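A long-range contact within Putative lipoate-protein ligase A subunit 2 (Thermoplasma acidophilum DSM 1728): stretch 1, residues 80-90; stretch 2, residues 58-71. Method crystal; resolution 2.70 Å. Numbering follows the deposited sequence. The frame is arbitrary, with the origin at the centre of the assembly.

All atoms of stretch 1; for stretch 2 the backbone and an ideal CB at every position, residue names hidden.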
# COMPACT_ATOMS: atom_id res chain seq x y z
N GLU B 80 -6.94 -14.29 7.45
CA GLU B 80 -7.89 -15.41 7.44
C GLU B 80 -9.31 -14.94 7.77
O GLU B 80 -9.49 -13.84 8.29
CB GLU B 80 -7.42 -16.46 8.46
CG GLU B 80 -6.11 -17.16 8.08
CD GLU B 80 -6.31 -18.22 7.00
OE1 GLU B 80 -6.73 -19.36 7.34
OE2 GLU B 80 -6.03 -17.92 5.81
N PRO B 81 -10.33 -15.75 7.45
CA PRO B 81 -11.71 -15.40 7.83
C PRO B 81 -11.98 -15.35 9.35
O PRO B 81 -12.88 -14.65 9.79
CB PRO B 81 -12.56 -16.49 7.15
CG PRO B 81 -11.62 -17.66 7.01
CD PRO B 81 -10.28 -17.03 6.71
N GLU B 82 -11.20 -16.08 10.14
CA GLU B 82 -11.37 -16.05 11.58
C GLU B 82 -10.70 -14.81 12.20
O GLU B 82 -10.78 -14.59 13.40
CB GLU B 82 -10.96 -17.39 12.26
CG GLU B 82 -9.47 -17.83 12.15
CD GLU B 82 -9.10 -18.57 10.84
OE1 GLU B 82 -9.98 -18.84 9.99
OE2 GLU B 82 -7.90 -18.88 10.65
N ASP B 83 -10.06 -13.99 11.36
CA ASP B 83 -9.51 -12.69 11.78
C ASP B 83 -10.58 -11.59 11.83
O ASP B 83 -10.55 -10.73 12.71
CB ASP B 83 -8.37 -12.25 10.86
CG ASP B 83 -7.03 -12.89 11.23
OD1 ASP B 83 -6.55 -12.69 12.37
OD2 ASP B 83 -6.45 -13.57 10.35
N PHE B 84 -11.50 -11.60 10.87
CA PHE B 84 -12.66 -10.70 10.90
C PHE B 84 -13.68 -11.11 11.98
O PHE B 84 -14.57 -10.33 12.32
CB PHE B 84 -13.34 -10.65 9.53
CG PHE B 84 -12.55 -9.91 8.50
CD1 PHE B 84 -12.62 -8.52 8.41
CD2 PHE B 84 -11.73 -10.59 7.62
CE1 PHE B 84 -11.89 -7.83 7.46
CE2 PHE B 84 -10.99 -9.90 6.65
CZ PHE B 84 -11.07 -8.51 6.58
N ILE B 85 -13.54 -12.33 12.49
CA ILE B 85 -14.31 -12.81 13.63
C ILE B 85 -13.77 -12.20 14.93
O ILE B 85 -14.53 -11.59 15.67
CB ILE B 85 -14.36 -14.37 13.65
CG1 ILE B 85 -15.52 -14.84 12.77
CG2 ILE B 85 -14.48 -14.94 15.09
CD1 ILE B 85 -15.14 -15.93 11.79
N GLN B 86 -12.46 -12.32 15.17
CA GLN B 86 -11.85 -11.69 16.34
C GLN B 86 -12.05 -10.16 16.34
O GLN B 86 -12.32 -9.57 17.38
CB GLN B 86 -10.36 -12.04 16.48
CG GLN B 86 -10.05 -13.50 16.89
CD GLN B 86 -11.01 -14.06 17.94
OE1 GLN B 86 -11.74 -15.01 17.67
NE2 GLN B 86 -11.02 -13.47 19.12
N ALA B 87 -11.92 -9.54 15.16
CA ALA B 87 -12.07 -8.09 15.00
C ALA B 87 -13.46 -7.60 15.38
O ALA B 87 -13.62 -6.61 16.09
CB ALA B 87 -11.77 -7.70 13.56
N LEU B 88 -14.46 -8.34 14.91
CA LEU B 88 -15.86 -8.00 15.02
C LEU B 88 -16.54 -8.50 16.30
O LEU B 88 -17.73 -8.26 16.48
CB LEU B 88 -16.55 -8.65 13.83
CG LEU B 88 -17.60 -7.90 13.03
CD1 LEU B 88 -17.12 -6.52 12.71
CD2 LEU B 88 -17.78 -8.69 11.75
N ARG B 89 -15.80 -9.21 17.16
CA ARG B 89 -16.39 -9.81 18.38
C ARG B 89 -16.18 -8.96 19.59
O ARG B 89 -15.05 -8.57 19.90
CB ARG B 89 -15.83 -11.20 18.67
CG ARG B 89 -16.67 -12.34 18.11
CD ARG B 89 -18.03 -12.49 18.81
NE ARG B 89 -19.06 -12.95 17.87
CZ ARG B 89 -19.20 -14.21 17.42
NH1 ARG B 89 -18.38 -15.18 17.84
NH2 ARG B 89 -20.17 -14.49 16.55
N VAL B 90 -17.28 -8.70 20.29
CA VAL B 90 -17.27 -7.91 21.52
C VAL B 90 -17.04 -8.81 22.75
O VAL B 90 -15.99 -8.73 23.40
CB VAL B 90 -18.54 -7.00 21.65
CG1 VAL B 90 -19.86 -7.80 21.43
CG2 VAL B 90 -18.55 -6.22 22.97
N UNK B 58 -27.87 -9.70 13.03
CA UNK B 58 -27.80 -9.83 14.47
C UNK B 58 -26.43 -10.29 14.87
O UNK B 58 -25.91 -11.26 14.33
CB UNK B 58 -28.87 -10.80 14.99
N UNK B 59 -25.85 -9.60 15.84
CA UNK B 59 -24.49 -9.87 16.30
C UNK B 59 -24.27 -11.36 16.62
O UNK B 59 -23.14 -11.80 16.85
CB UNK B 59 -24.19 -9.02 17.54
N UNK B 60 -25.37 -12.12 16.62
CA UNK B 60 -25.32 -13.57 16.84
C UNK B 60 -24.88 -14.28 15.56
O UNK B 60 -23.98 -15.12 15.60
CB UNK B 60 -26.68 -14.10 17.30
N UNK B 61 -25.51 -13.91 14.44
CA UNK B 61 -25.24 -14.52 13.14
C UNK B 61 -24.22 -13.74 12.31
O UNK B 61 -24.45 -13.41 11.14
CB UNK B 61 -26.55 -14.65 12.35
N UNK B 62 -23.07 -13.46 12.93
CA UNK B 62 -21.96 -12.76 12.31
C UNK B 62 -21.13 -13.72 11.45
O UNK B 62 -20.85 -13.43 10.28
CB UNK B 62 -21.08 -12.10 13.38
N UNK B 63 -20.76 -14.87 12.04
CA UNK B 63 -19.94 -15.89 11.37
C UNK B 63 -20.62 -16.37 10.10
O UNK B 63 -19.98 -16.55 9.08
CB UNK B 63 -19.68 -17.07 12.30
N UNK B 64 -21.93 -16.57 10.18
CA UNK B 64 -22.72 -16.90 8.99
C UNK B 64 -22.39 -15.95 7.85
O UNK B 64 -22.18 -16.39 6.72
CB UNK B 64 -24.22 -16.85 9.30
N UNK B 65 -22.33 -14.66 8.17
CA UNK B 65 -22.09 -13.59 7.21
C UNK B 65 -20.63 -13.60 6.72
O UNK B 65 -20.38 -13.41 5.53
CB UNK B 65 -22.43 -12.24 7.84
N UNK B 66 -19.68 -13.84 7.62
CA UNK B 66 -18.26 -13.86 7.27
C UNK B 66 -17.96 -15.01 6.28
O UNK B 66 -17.44 -14.77 5.17
CB UNK B 66 -17.41 -14.01 8.53
N UNK B 67 -18.32 -16.23 6.69
CA UNK B 67 -18.09 -17.45 5.91
C UNK B 67 -18.81 -17.37 4.58
O UNK B 67 -18.26 -17.79 3.57
CB UNK B 67 -18.55 -18.69 6.68
N UNK B 68 -20.03 -16.82 4.57
CA UNK B 68 -20.78 -16.61 3.33
C UNK B 68 -19.96 -15.76 2.36
O UNK B 68 -19.60 -16.23 1.27
CB UNK B 68 -22.13 -15.94 3.62
N UNK B 69 -19.71 -14.51 2.78
CA UNK B 69 -18.87 -13.50 2.12
C UNK B 69 -17.64 -14.07 1.42
O UNK B 69 -17.46 -13.86 0.21
CB UNK B 69 -18.42 -12.46 3.15
N UNK B 70 -16.81 -14.77 2.18
CA UNK B 70 -15.68 -15.52 1.64
C UNK B 70 -16.05 -16.57 0.55
O UNK B 70 -15.35 -16.69 -0.47
CB UNK B 70 -14.97 -16.23 2.80
N UNK B 71 -17.14 -17.32 0.74
CA UNK B 71 -17.61 -18.28 -0.28
C UNK B 71 -18.08 -17.65 -1.60
O UNK B 71 -18.40 -18.37 -2.56
CB UNK B 71 -18.76 -19.10 0.30

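Stretch 1 offers a helix and the turn before it; stretch 2 carries a helix whose direction makes 147° with the first, so the two are roughly antiparallel and low numbers in one meet high numbers in the other.

Position 58 is out of reach and almost any residue would do; it is Ser58. At 59 CA-to-CB points sideways and finds nothing within 5.5 Å, so only a side chain of some length could touch stretch 1. The residue is Ile59, whose end comes nearer, while its carbonyl O lies 4.0 Å from Arg89 NH2. Positions 60 and 61 point away, which suits polar or charged chains: Glu60 and Lys61.

At 62 CA-to-CB points toward stretch 1, with the ideal CB 5.0 Å from Leu88 CD2. A medium aliphatic chain such as leucine, isoleucine or valine would fit beside the leucine. Ile62 is found, its CG2 4.0 Å from Leu88 CD2.

Position 63 points sideways, its ideal CB 5.0 Å from Arg89 NH2. The nearby guanidinium favours an acceptor carried one carbon beyond CB, as in Asp or Asn. Asn63, with chi1 in m, brings OD1 to 3.0 Å from Arg89 NH2, but the angle is poor and no hydrogen bond forms; the same OD1 lies 3.7 Å from Ile85 CG1.

Positions 64 and 65 are out of reach, so this contact does not restrict them; they are Asp64 and Ile65.

Position 66 points toward stretch 1, its ideal CB 4.4 Å from Ile85 CD1 and 5.4 Å from Phe84 CB. These mostly apolar surroundings call for an aliphatic side chain, and a branched one can reach several neighbours. Ile66 does so: CG2 lies 3.9 Å from Ile85 CD1 and 4.1 Å from Pro81 CB, CG1 4.1 Å from Phe84 CB, and CD1 4.1 Å from Leu88 CD2.

At 67 the direction is sideways into open space, where a long polar chain is at ease; Arg67 comes nearer at its end. Position 69 points toward stretch 1 but has nothing within 5.5 Å of its ideal CB, so neither a small nor a large residue is demanded; Phe69 makes no contact. Positions 68 and 71, out of reach, are equally free: Asp68 and Asn71.

Position 70 points toward Pro81, whose CB is 5.0 Å from the ideal CB. A flat ring could lie against the proline. Tyr70 does: Pro81 CB sits over one face, 3.7 Å from the ring centroid, in a CH-pi contact, and Tyr70 OH reaches the edge of the Phe84 ring, 3.2 Å from Phe84 CE2.

Stretch 2, residues 58-71: SIEKINDIIRDFYN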
# COMPACT_ATOMS: atom_id res chain seq x y z
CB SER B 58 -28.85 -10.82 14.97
OG SER B 58 -30.10 -10.17 15.15
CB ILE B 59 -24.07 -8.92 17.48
CG1 ILE B 59 -24.56 -9.43 18.84
CG2 ILE B 59 -24.55 -7.50 17.23
CD1 ILE B 59 -23.45 -9.98 19.73
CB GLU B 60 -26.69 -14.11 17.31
CG GLU B 60 -27.06 -13.75 18.78
CD GLU B 60 -28.08 -14.70 19.41
OE1 GLU B 60 -28.68 -15.53 18.67
OE2 GLU B 60 -28.30 -14.63 20.64
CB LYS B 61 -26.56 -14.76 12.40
CG LYS B 61 -27.47 -15.73 13.15
CD LYS B 61 -28.52 -16.38 12.25
CE LYS B 61 -29.23 -17.52 12.98
NZ LYS B 61 -29.83 -18.48 12.00
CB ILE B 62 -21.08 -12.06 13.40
CG1 ILE B 62 -21.61 -10.65 13.69
CG2 ILE B 62 -19.58 -12.01 13.01
CD1 ILE B 62 -20.78 -9.87 14.72
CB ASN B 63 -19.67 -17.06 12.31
CG ASN B 63 -18.89 -16.65 13.55
OD1 ASN B 63 -18.94 -15.50 13.98
ND2 ASN B 63 -18.18 -17.60 14.14
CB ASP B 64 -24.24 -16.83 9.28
CG ASP B 64 -24.71 -17.88 10.30
OD1 ASP B 64 -23.85 -18.55 10.94
OD2 ASP B 64 -25.95 -18.01 10.46
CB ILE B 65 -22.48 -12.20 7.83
CG1 ILE B 65 -23.94 -12.19 8.31
CG2 ILE B 65 -22.17 -11.03 6.87
CD1 ILE B 65 -25.00 -11.90 7.23
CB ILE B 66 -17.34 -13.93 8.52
CG1 ILE B 66 -16.94 -12.53 9.01
CG2 ILE B 66 -16.03 -14.60 8.19
CD1 ILE B 66 -17.92 -11.44 8.72
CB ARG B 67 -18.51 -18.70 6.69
CG ARG B 67 -17.77 -18.90 8.02
CD ARG B 67 -17.95 -20.33 8.59
NE ARG B 67 -17.75 -20.43 10.05
CZ ARG B 67 -16.57 -20.32 10.68
NH1 ARG B 67 -15.44 -20.10 10.01
NH2 ARG B 67 -16.52 -20.43 12.01
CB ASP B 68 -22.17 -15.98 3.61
CG ASP B 68 -22.76 -15.22 2.40
OD1 ASP B 68 -22.02 -14.85 1.47
OD2 ASP B 68 -23.99 -14.96 2.40
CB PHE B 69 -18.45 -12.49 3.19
CG PHE B 69 -17.50 -11.41 2.73
CD1 PHE B 69 -17.92 -10.42 1.86
CD2 PHE B 69 -16.21 -11.36 3.25
CE1 PHE B 69 -17.07 -9.42 1.47
CE2 PHE B 69 -15.35 -10.36 2.86
CZ PHE B 69 -15.78 -9.38 1.97
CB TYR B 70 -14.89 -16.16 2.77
CG TYR B 70 -13.89 -15.24 3.44
CD1 TYR B 70 -12.53 -15.30 3.11
CD2 TYR B 70 -14.27 -14.34 4.43
CE1 TYR B 70 -11.59 -14.48 3.73
CE2 TYR B 70 -13.33 -13.50 5.06
CZ TYR B 70 -12.00 -13.58 4.70
OH TYR B 70 -11.05 -12.77 5.31
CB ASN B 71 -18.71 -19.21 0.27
CG ASN B 71 -18.26 -19.97 1.50
OD1 ASN B 71 -17.09 -20.31 1.66
ND2 ASN B 71 -19.20 -20.23 2.39
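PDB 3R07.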